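Local coordinates for hypothetical multiheme protein (Ignicoccus hospitalis KIN4/I, PDB 4QO5) that is of unknown function but, as a membrane-associated octaheme cytochrome c, binds several c-type hemes and probably carries electrons, at residues P137-A145 and P457-K467; V336-A344 and I354-K362. All blocks are in the same frame, centred on the assembly; numbering follows the deposited sequence.

Interaction 1. Residues P137-A145 and P457-K467; sequences PIYRALVNA and PVTLFDEYIEK. With CA (calcium ion), chain J; NAG (2-acetamido-2-deoxy-beta-D-glucopyranose), chain K; HEC (heme c), chain E.
Lys467 NZ donates to Phe461 O at 2.9 Å, in the carbonyl plane. Lys467 NZ also donates to a water at 2.6 Å. That water donates in turn to Ala145 O at 2.7 Å, so it links the lysine to helix 137-147. The bend at the last torsion of Lys467 (chi4 -62°) turns NZ to these partners.

The rest of the contact is apolar. Leu142 CD1 sits over one ring face, 4.0 Å from the centroid of the Phe461 ring, and Leu460 CB covers the opposite face. Ile138 CG2 meets the ring at CZ. The small side chains allow close approach: Ala141 CB is 3.5 Å from Pro457 CB, and Ala145 CB is 3.7 Å from Phe461 CB.

Tyr139 and Val143 point away from 457-467 and touch a heme c. Leu142 also meets the heme methyl CMB, through CG. Arg140 runs alongside the attached sugar, and its NH1 bonds Met134 O. A leucine in place of Arg140 would probably leave Met134 O without this bond and the sugar with less side-chain support.

A calcium ion ties together residues 459-466. The calcium ion is held by Thr459 O at 2.3 Å, and by Asp462 OD1, Glu463 OE2, both carboxylate oxygens of Glu466, His451 O and a water. The arrangement is a calcium-bound turn at the start of helix 464-485, packed against a heme-lining helix.

Interaction 2. Residues V336-A344 and I354-K362; sequences VEAMPESTA and IAKALVGVK
Met339 and Ala344 pack closely on the 3-10 segment 354-358 and Val359, while the charged ends lie at the surface. Met339 CB is 3.6 Å from Leu358 CB. With CG opposite the backbone N (chi1 174°), the methionine then bends twice, and its CE reaches the methyl of Ala355. Val359 sets its two methyls on the first turn of helix 341-349. Val359 CG2 is 3.6 Å from Ala344 CB, and Val359 CG1 is 3.6 Å from Glu341 CB.

The outer side is looser. Glu337 OE2 and Lys362 NZ stay 4.9 Å apart, too far for a salt bridge. Glu341 OE2 and Lys356 NZ are 5.5 Å apart; Lys356 NZ makes a salt bridge with Glu345. A water bridges Met339 and the exposed Gly360, donating to Met339 O at 2.6 Å and accepting from Gly360 N.

Ala338 N donates to Val361 O at 2.9 Å in a nearly straight bond (159° at the hydrogen). Beside it, Glu337 and Lys362 form an antiparallel non-hydrogen-bonded pair. A type II turn from Leu358 to Val361 leads into this pairing. The whole is a short two-stranded antiparallel sheet, 336-337 with 362-363, whose connection holds helix 341-349 and a 3-10 segment that pack on each other.

How the interactions relate
Interaction 2 is nested within the long stretch of chain closed by interaction 1. Their centres lie about 19 Å apart, and they do not touch. Both are partly buried, but interaction 2 has five exposed touching residues against one. Interaction 1 joins distant parts of the sequence beside a heme and a calcium ion. It buries an aromatic ring, and its polar links run through a lysine and a water. Interaction 2 is local. Its inner side is made of Met339, Leu358, Val359 and alanine methyls, its rim of charged residues. Both border helix 413-447: Leu460 and Ile354 each touch Trp445. Segment 457-467 also touches a second subunit: Tyr464 stacks on its His507, and Lys467 packs on its Tyr499.

Interaction 1. Residues P137-A145 and P457-K467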
# COMPACT_ATOMS: atom_id res chain seq x y z
N PRO A 137 25.02 -21.11 4.77
CA PRO A 137 26.07 -20.35 4.09
C PRO A 137 25.58 -19.69 2.80
O PRO A 137 26.02 -18.58 2.50
CB PRO A 137 27.16 -21.40 3.81
CG PRO A 137 26.47 -22.71 3.91
CD PRO A 137 25.36 -22.54 4.91
N ILE A 138 24.68 -20.34 2.07
CA ILE A 138 24.14 -19.75 0.85
C ILE A 138 23.22 -18.58 1.17
O ILE A 138 23.35 -17.51 0.58
CB ILE A 138 23.37 -20.78 -0.01
CG1 ILE A 138 24.27 -21.95 -0.37
CG2 ILE A 138 22.82 -20.12 -1.28
CD1 ILE A 138 25.51 -21.57 -1.14
N TYR A 139 22.31 -18.76 2.12
CA TYR A 139 21.37 -17.69 2.44
C TYR A 139 22.10 -16.52 3.09
O TYR A 139 21.74 -15.36 2.88
CB TYR A 139 20.23 -18.16 3.34
CG TYR A 139 19.44 -19.33 2.75
CD1 TYR A 139 19.61 -19.72 1.43
CD2 TYR A 139 18.52 -20.03 3.53
CE1 TYR A 139 18.90 -20.79 0.90
CE2 TYR A 139 17.80 -21.10 3.00
CZ TYR A 139 18.00 -21.47 1.69
OH TYR A 139 17.30 -22.54 1.17
N ARG A 140 23.12 -16.83 3.88
CA ARG A 140 23.90 -15.77 4.51
C ARG A 140 24.67 -14.96 3.47
O ARG A 140 24.90 -13.75 3.64
CB ARG A 140 24.84 -16.36 5.57
CG ARG A 140 25.77 -15.36 6.22
CD ARG A 140 24.99 -14.24 6.91
NE ARG A 140 25.86 -13.44 7.78
CZ ARG A 140 26.31 -13.86 8.96
NH1 ARG A 140 25.97 -15.06 9.41
NH2 ARG A 140 27.08 -13.07 9.69
N ALA A 141 25.07 -15.62 2.39
CA ALA A 141 25.72 -14.93 1.29
C ALA A 141 24.76 -13.93 0.65
O ALA A 141 25.17 -12.83 0.24
CB ALA A 141 26.23 -15.93 0.27
N LEU A 142 23.48 -14.30 0.57
CA LEU A 142 22.46 -13.39 0.05
C LEU A 142 22.27 -12.21 0.99
O LEU A 142 22.18 -11.05 0.56
CB LEU A 142 21.14 -14.13 -0.16
CG LEU A 142 20.01 -13.28 -0.78
CD1 LEU A 142 20.46 -12.70 -2.11
CD2 LEU A 142 18.76 -14.13 -0.96
N VAL A 143 22.22 -12.50 2.30
CA VAL A 143 22.16 -11.45 3.32
C VAL A 143 23.30 -10.47 3.10
O VAL A 143 23.10 -9.26 2.99
CB VAL A 143 22.26 -12.03 4.75
CG1 VAL A 143 22.53 -10.91 5.76
CG2 VAL A 143 21.00 -12.81 5.12
N ASN A 144 24.50 -11.01 3.01
CA ASN A 144 25.68 -10.20 2.81
C ASN A 144 25.71 -9.36 1.55
O ASN A 144 26.10 -8.19 1.59
CB ASN A 144 26.89 -11.08 2.81
CG ASN A 144 27.45 -11.20 4.14
OD1 ASN A 144 26.72 -11.38 5.14
ND2 ASN A 144 28.76 -11.02 4.22
N ALA A 145 25.33 -9.98 0.43
CA ALA A 145 25.32 -9.27 -0.85
C ALA A 145 24.30 -8.13 -0.83
O ALA A 145 24.42 -7.16 -1.59
CB ALA A 145 25.01 -10.24 -1.99
N PRO A 457 30.39 -17.79 -1.83
CA PRO A 457 28.98 -17.72 -2.26
C PRO A 457 28.40 -16.30 -2.40
O PRO A 457 27.37 -16.13 -3.07
CB PRO A 457 28.23 -18.47 -1.15
CG PRO A 457 29.25 -19.24 -0.42
CD PRO A 457 30.55 -18.53 -0.57
N VAL A 458 29.01 -15.29 -1.80
CA VAL A 458 28.50 -13.93 -1.99
C VAL A 458 28.56 -13.55 -3.48
O VAL A 458 27.77 -12.73 -3.95
CB VAL A 458 29.27 -12.90 -1.12
CG1 VAL A 458 30.70 -12.75 -1.61
CG2 VAL A 458 28.55 -11.55 -1.13
N THR A 459 29.46 -14.19 -4.23
CA THR A 459 29.64 -13.91 -5.65
C THR A 459 28.49 -14.43 -6.51
O THR A 459 28.44 -14.16 -7.72
CB THR A 459 30.95 -14.53 -6.19
OG1 THR A 459 30.87 -15.97 -6.12
CG2 THR A 459 32.13 -14.04 -5.39
N LEU A 460 27.57 -15.17 -5.90
CA LEU A 460 26.38 -15.63 -6.59
C LEU A 460 25.37 -14.51 -6.76
O LEU A 460 24.52 -14.57 -7.65
CB LEU A 460 25.70 -16.76 -5.82
CG LEU A 460 26.48 -18.07 -5.72
CD1 LEU A 460 25.90 -18.93 -4.60
CD2 LEU A 460 26.40 -18.79 -7.06
N PHE A 461 25.48 -13.48 -5.92
CA PHE A 461 24.39 -12.53 -5.73
C PHE A 461 24.85 -11.07 -5.77
O PHE A 461 24.07 -10.18 -5.42
CB PHE A 461 23.73 -12.73 -4.36
CG PHE A 461 23.31 -14.15 -4.08
CD1 PHE A 461 22.32 -14.76 -4.84
CD2 PHE A 461 23.87 -14.85 -3.03
CE1 PHE A 461 21.93 -16.05 -4.58
CE2 PHE A 461 23.48 -16.14 -2.76
CZ PHE A 461 22.51 -16.74 -3.53
N ASP A 462 26.09 -10.83 -6.19
CA ASP A 462 26.69 -9.52 -5.97
C ASP A 462 26.71 -8.59 -7.19
O ASP A 462 27.17 -7.46 -7.09
CB ASP A 462 28.11 -9.65 -5.38
CG ASP A 462 29.06 -10.41 -6.28
OD1 ASP A 462 28.63 -10.91 -7.34
OD2 ASP A 462 30.26 -10.53 -5.91
N GLU A 463 26.20 -9.06 -8.32
CA GLU A 463 26.16 -8.24 -9.51
C GLU A 463 24.73 -8.06 -10.03
O GLU A 463 23.84 -8.82 -9.67
CB GLU A 463 27.05 -8.81 -10.61
CG GLU A 463 28.52 -8.84 -10.26
CD GLU A 463 29.31 -9.69 -11.24
OE1 GLU A 463 29.77 -9.15 -12.27
OE2 GLU A 463 29.47 -10.91 -10.98
N TYR A 464 24.54 -7.06 -10.87
CA TYR A 464 23.20 -6.66 -11.31
C TYR A 464 22.40 -7.77 -11.99
O TYR A 464 21.27 -8.03 -11.61
CB TYR A 464 23.27 -5.41 -12.21
CG TYR A 464 21.91 -4.89 -12.60
CD1 TYR A 464 21.05 -4.37 -11.65
CD2 TYR A 464 21.48 -4.93 -13.92
CE1 TYR A 464 19.80 -3.90 -12.00
CE2 TYR A 464 20.23 -4.46 -14.28
CZ TYR A 464 19.39 -3.94 -13.31
OH TYR A 464 18.15 -3.46 -13.65
N ILE A 465 22.98 -8.44 -12.99
CA ILE A 465 22.24 -9.52 -13.65
C ILE A 465 21.93 -10.68 -12.69
O ILE A 465 20.92 -11.37 -12.84
CB ILE A 465 22.95 -10.05 -14.93
CG1 ILE A 465 21.97 -10.88 -15.77
CG2 ILE A 465 24.21 -10.83 -14.58
CD1 ILE A 465 22.39 -11.12 -17.19
N GLU A 466 22.78 -10.87 -11.68
CA GLU A 466 22.53 -11.91 -10.68
C GLU A 466 21.34 -11.51 -9.80
O GLU A 466 20.53 -12.34 -9.41
CB GLU A 466 23.80 -12.16 -9.85
CG GLU A 466 24.93 -12.78 -10.68
CD GLU A 466 26.32 -12.61 -10.09
OE1 GLU A 466 26.49 -11.83 -9.12
OE2 GLU A 466 27.25 -13.26 -10.61
N LYS A 467 21.22 -10.22 -9.51
CA LYS A 467 20.09 -9.75 -8.72
C LYS A 467 18.78 -9.84 -9.51
O LYS A 467 17.71 -10.04 -8.94
CB LYS A 467 20.35 -8.33 -8.20
CG LYS A 467 21.46 -8.28 -7.12
CD LYS A 467 21.88 -6.84 -6.86
CE LYS A 467 23.25 -6.75 -6.21
NZ LYS A 467 23.28 -7.41 -4.88
CA CA J . 28.93 -12.44 -9.15
C1 NAG K . 28.85 -13.00 6.22
C2 NAG K . 29.88 -13.94 5.69
C3 NAG K . 30.87 -14.25 6.80
C4 NAG K . 31.47 -12.93 7.33
C5 NAG K . 30.38 -11.90 7.64
C6 NAG K . 30.92 -10.52 7.95
C7 NAG K . 29.11 -15.43 3.88
C8 NAG K . 28.45 -16.74 3.55
N2 NAG K . 29.26 -15.16 5.18
O3 NAG K . 31.87 -15.13 6.31
O4 NAG K . 32.19 -13.16 8.53
O5 NAG K . 29.47 -11.76 6.54
O6 NAG K . 31.99 -10.17 7.09
O7 NAG K . 29.48 -14.66 3.00
FE HEC E . 13.34 -13.15 4.81
CHA HEC E . 12.00 -16.36 4.58
CHB HEC E . 16.16 -14.30 3.24
CHC HEC E . 14.65 -9.97 4.80
CHD HEC E . 10.35 -11.93 5.85
NA HEC E . 13.92 -14.97 4.02
C1A HEC E . 13.29 -16.19 4.13
C2A HEC E . 14.20 -17.22 3.69
C3A HEC E . 15.33 -16.62 3.32
C4A HEC E . 15.17 -15.21 3.51
CMA HEC E . 16.62 -17.24 2.75
CAA HEC E . 13.93 -18.74 3.68
CBA HEC E . 14.64 -19.27 4.93
CGA HEC E . 14.40 -20.75 5.16
O1A HEC E . 15.37 -21.55 5.05
O2A HEC E . 13.25 -21.12 5.47
NB HEC E . 15.05 -12.34 4.18
C1B HEC E . 16.08 -12.96 3.52
C2B HEC E . 17.13 -12.01 3.26
C3B HEC E . 16.67 -10.81 3.63
C4B HEC E . 15.39 -11.00 4.27
CMB HEC E . 18.42 -12.36 2.47
CAB HEC E . 17.26 -9.39 3.52
CBB HEC E . 18.36 -9.08 2.48
NC HEC E . 12.68 -11.31 5.17
C1C HEC E . 13.37 -10.12 5.24
C2C HEC E . 12.57 -9.15 5.96
C3C HEC E . 11.36 -9.72 6.05
C4C HEC E . 11.42 -11.08 5.68
CMC HEC E . 12.97 -7.65 6.05
CAC HEC E . 9.99 -9.30 6.56
CBC HEC E . 9.55 -7.97 5.88
ND HEC E . 11.48 -14.01 5.17
C1D HEC E . 10.37 -13.29 5.57
C2D HEC E . 9.23 -14.16 5.63
C3D HEC E . 9.74 -15.54 5.22
C4D HEC E . 11.14 -15.35 4.96
CMD HEC E . 7.80 -13.78 6.03
CAD HEC E . 8.92 -16.85 5.08
CBD HEC E . 8.13 -16.73 3.78
CGD HEC E . 7.47 -18.04 3.43
O1D HEC E . 6.54 -18.01 2.59
O2D HEC E . 7.87 -19.10 3.97
O HOH W 1 25.59 -6.67 -3.92
O HOH W 2 31.07 -11.87 -8.28
O HOH W 3 12.37 -12.62 2.55

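Interaction 2. Residues V336-A344 and I354-K362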
# COMPACT_ATOMS: atom_id res chain seq x y z
N VAL A 336 20.90 -31.00 -0.34
CA VAL A 336 20.43 -31.59 -1.59
C VAL A 336 21.56 -31.67 -2.62
O VAL A 336 22.46 -30.84 -2.63
CB VAL A 336 19.23 -30.76 -2.16
CG1 VAL A 336 19.68 -29.37 -2.63
CG2 VAL A 336 18.54 -31.51 -3.29
N GLU A 337 21.54 -32.70 -3.47
CA GLU A 337 22.39 -32.71 -4.65
C GLU A 337 21.97 -31.58 -5.59
O GLU A 337 20.80 -31.46 -5.95
CB GLU A 337 22.29 -34.06 -5.37
CG GLU A 337 23.59 -34.84 -5.42
CD GLU A 337 23.40 -36.22 -6.01
OE1 GLU A 337 22.26 -36.73 -5.96
OE2 GLU A 337 24.39 -36.78 -6.52
N ALA A 338 22.93 -30.73 -5.97
CA ALA A 338 22.60 -29.49 -6.67
C ALA A 338 22.25 -29.67 -8.14
O ALA A 338 21.33 -29.03 -8.66
CB ALA A 338 23.75 -28.50 -6.52
N MET A 339 22.99 -30.54 -8.82
CA MET A 339 22.89 -30.65 -10.27
C MET A 339 23.02 -32.10 -10.73
O MET A 339 24.08 -32.71 -10.60
CB MET A 339 24.01 -29.83 -10.92
CG MET A 339 24.10 -29.97 -12.44
SD MET A 339 22.73 -29.19 -13.31
CE MET A 339 22.84 -27.52 -12.68
N PRO A 340 21.92 -32.67 -11.26
CA PRO A 340 22.00 -34.03 -11.81
C PRO A 340 22.97 -34.07 -12.99
O PRO A 340 23.00 -33.13 -13.77
CB PRO A 340 20.57 -34.30 -12.27
CG PRO A 340 19.72 -33.38 -11.46
CD PRO A 340 20.55 -32.14 -11.28
N GLU A 341 23.76 -35.14 -13.10
CA GLU A 341 24.78 -35.22 -14.15
C GLU A 341 24.19 -35.27 -15.56
O GLU A 341 24.82 -34.82 -16.52
CB GLU A 341 25.71 -36.42 -13.92
CG GLU A 341 26.86 -36.50 -14.92
CD GLU A 341 27.06 -37.88 -15.50
OE1 GLU A 341 26.82 -38.88 -14.78
OE2 GLU A 341 27.44 -37.99 -16.69
N SER A 342 22.99 -35.84 -15.70
CA SER A 342 22.37 -35.94 -17.01
C SER A 342 21.96 -34.56 -17.50
O SER A 342 22.02 -34.25 -18.69
CB SER A 342 21.16 -36.88 -16.98
OG SER A 342 20.01 -36.22 -16.50
N THR A 343 21.55 -33.71 -16.56
CA THR A 343 21.19 -32.34 -16.89
C THR A 343 22.45 -31.53 -17.21
O THR A 343 22.47 -30.76 -18.17
CB THR A 343 20.41 -31.68 -15.75
OG1 THR A 343 19.19 -32.40 -15.54
CG2 THR A 343 20.07 -30.24 -16.10
N ALA A 344 23.49 -31.72 -16.41
CA ALA A 344 24.76 -31.02 -16.63
C ALA A 344 25.36 -31.36 -17.99
O ALA A 344 25.91 -30.50 -18.68
CB ALA A 344 25.75 -31.36 -15.52
N ILE A 354 29.70 -24.71 -17.38
CA ILE A 354 29.78 -24.34 -15.97
C ILE A 354 29.04 -25.34 -15.07
O ILE A 354 29.51 -25.66 -13.98
CB ILE A 354 29.25 -22.91 -15.73
CG1 ILE A 354 30.29 -21.90 -16.20
CG2 ILE A 354 28.92 -22.67 -14.26
CD1 ILE A 354 30.14 -20.54 -15.59
N ALA A 355 27.91 -25.83 -15.55
CA ALA A 355 27.10 -26.79 -14.78
C ALA A 355 27.89 -28.03 -14.37
O ALA A 355 27.54 -28.70 -13.41
CB ALA A 355 25.87 -27.18 -15.57
N LYS A 356 28.97 -28.32 -15.10
CA LYS A 356 29.83 -29.46 -14.79
C LYS A 356 30.41 -29.38 -13.38
O LYS A 356 30.57 -30.41 -12.71
CB LYS A 356 30.97 -29.53 -15.80
CG LYS A 356 30.53 -29.92 -17.18
CD LYS A 356 29.88 -31.27 -17.15
CE LYS A 356 30.16 -32.04 -18.42
NZ LYS A 356 30.27 -33.48 -18.11
N ALA A 357 30.73 -28.17 -12.94
CA ALA A 357 31.35 -27.96 -11.64
C ALA A 357 30.37 -28.15 -10.48
O ALA A 357 30.76 -28.08 -9.31
CB ALA A 357 31.98 -26.58 -11.57
N LEU A 358 29.10 -28.40 -10.80
CA LEU A 358 28.08 -28.58 -9.77
C LEU A 358 27.70 -30.05 -9.57
O LEU A 358 26.99 -30.39 -8.61
CB LEU A 358 26.84 -27.76 -10.11
CG LEU A 358 26.93 -26.27 -9.75
CD1 LEU A 358 25.67 -25.55 -10.16
CD2 LEU A 358 27.19 -26.11 -8.25
N VAL A 359 28.16 -30.91 -10.46
CA VAL A 359 27.84 -32.33 -10.35
C VAL A 359 28.49 -32.91 -9.10
O VAL A 359 29.69 -32.77 -8.89
CB VAL A 359 28.31 -33.10 -11.59
CG1 VAL A 359 27.74 -34.51 -11.59
CG2 VAL A 359 27.90 -32.36 -12.85
N GLY A 360 27.67 -33.53 -8.25
CA GLY A 360 28.17 -34.11 -7.02
C GLY A 360 28.32 -33.12 -5.88
O GLY A 360 28.75 -33.48 -4.79
N VAL A 361 27.98 -31.86 -6.13
CA VAL A 361 28.03 -30.85 -5.08
C VAL A 361 26.73 -30.85 -4.29
O VAL A 361 25.65 -30.93 -4.86
CB VAL A 361 28.29 -29.45 -5.67
CG1 VAL A 361 28.34 -28.40 -4.57
CG2 VAL A 361 29.59 -29.44 -6.47
N LYS A 362 26.85 -30.78 -2.96
CA LYS A 362 25.69 -30.68 -2.09
C LYS A 362 25.49 -29.22 -1.71
O LYS A 362 26.46 -28.53 -1.39
CB LYS A 362 25.91 -31.49 -0.81
CG LYS A 362 26.06 -32.98 -1.04
CD LYS A 362 24.74 -33.63 -1.40
CE LYS A 362 24.79 -35.13 -1.21
NZ LYS A 362 25.91 -35.73 -1.98
O HOH W 4 25.22 -34.58 -9.28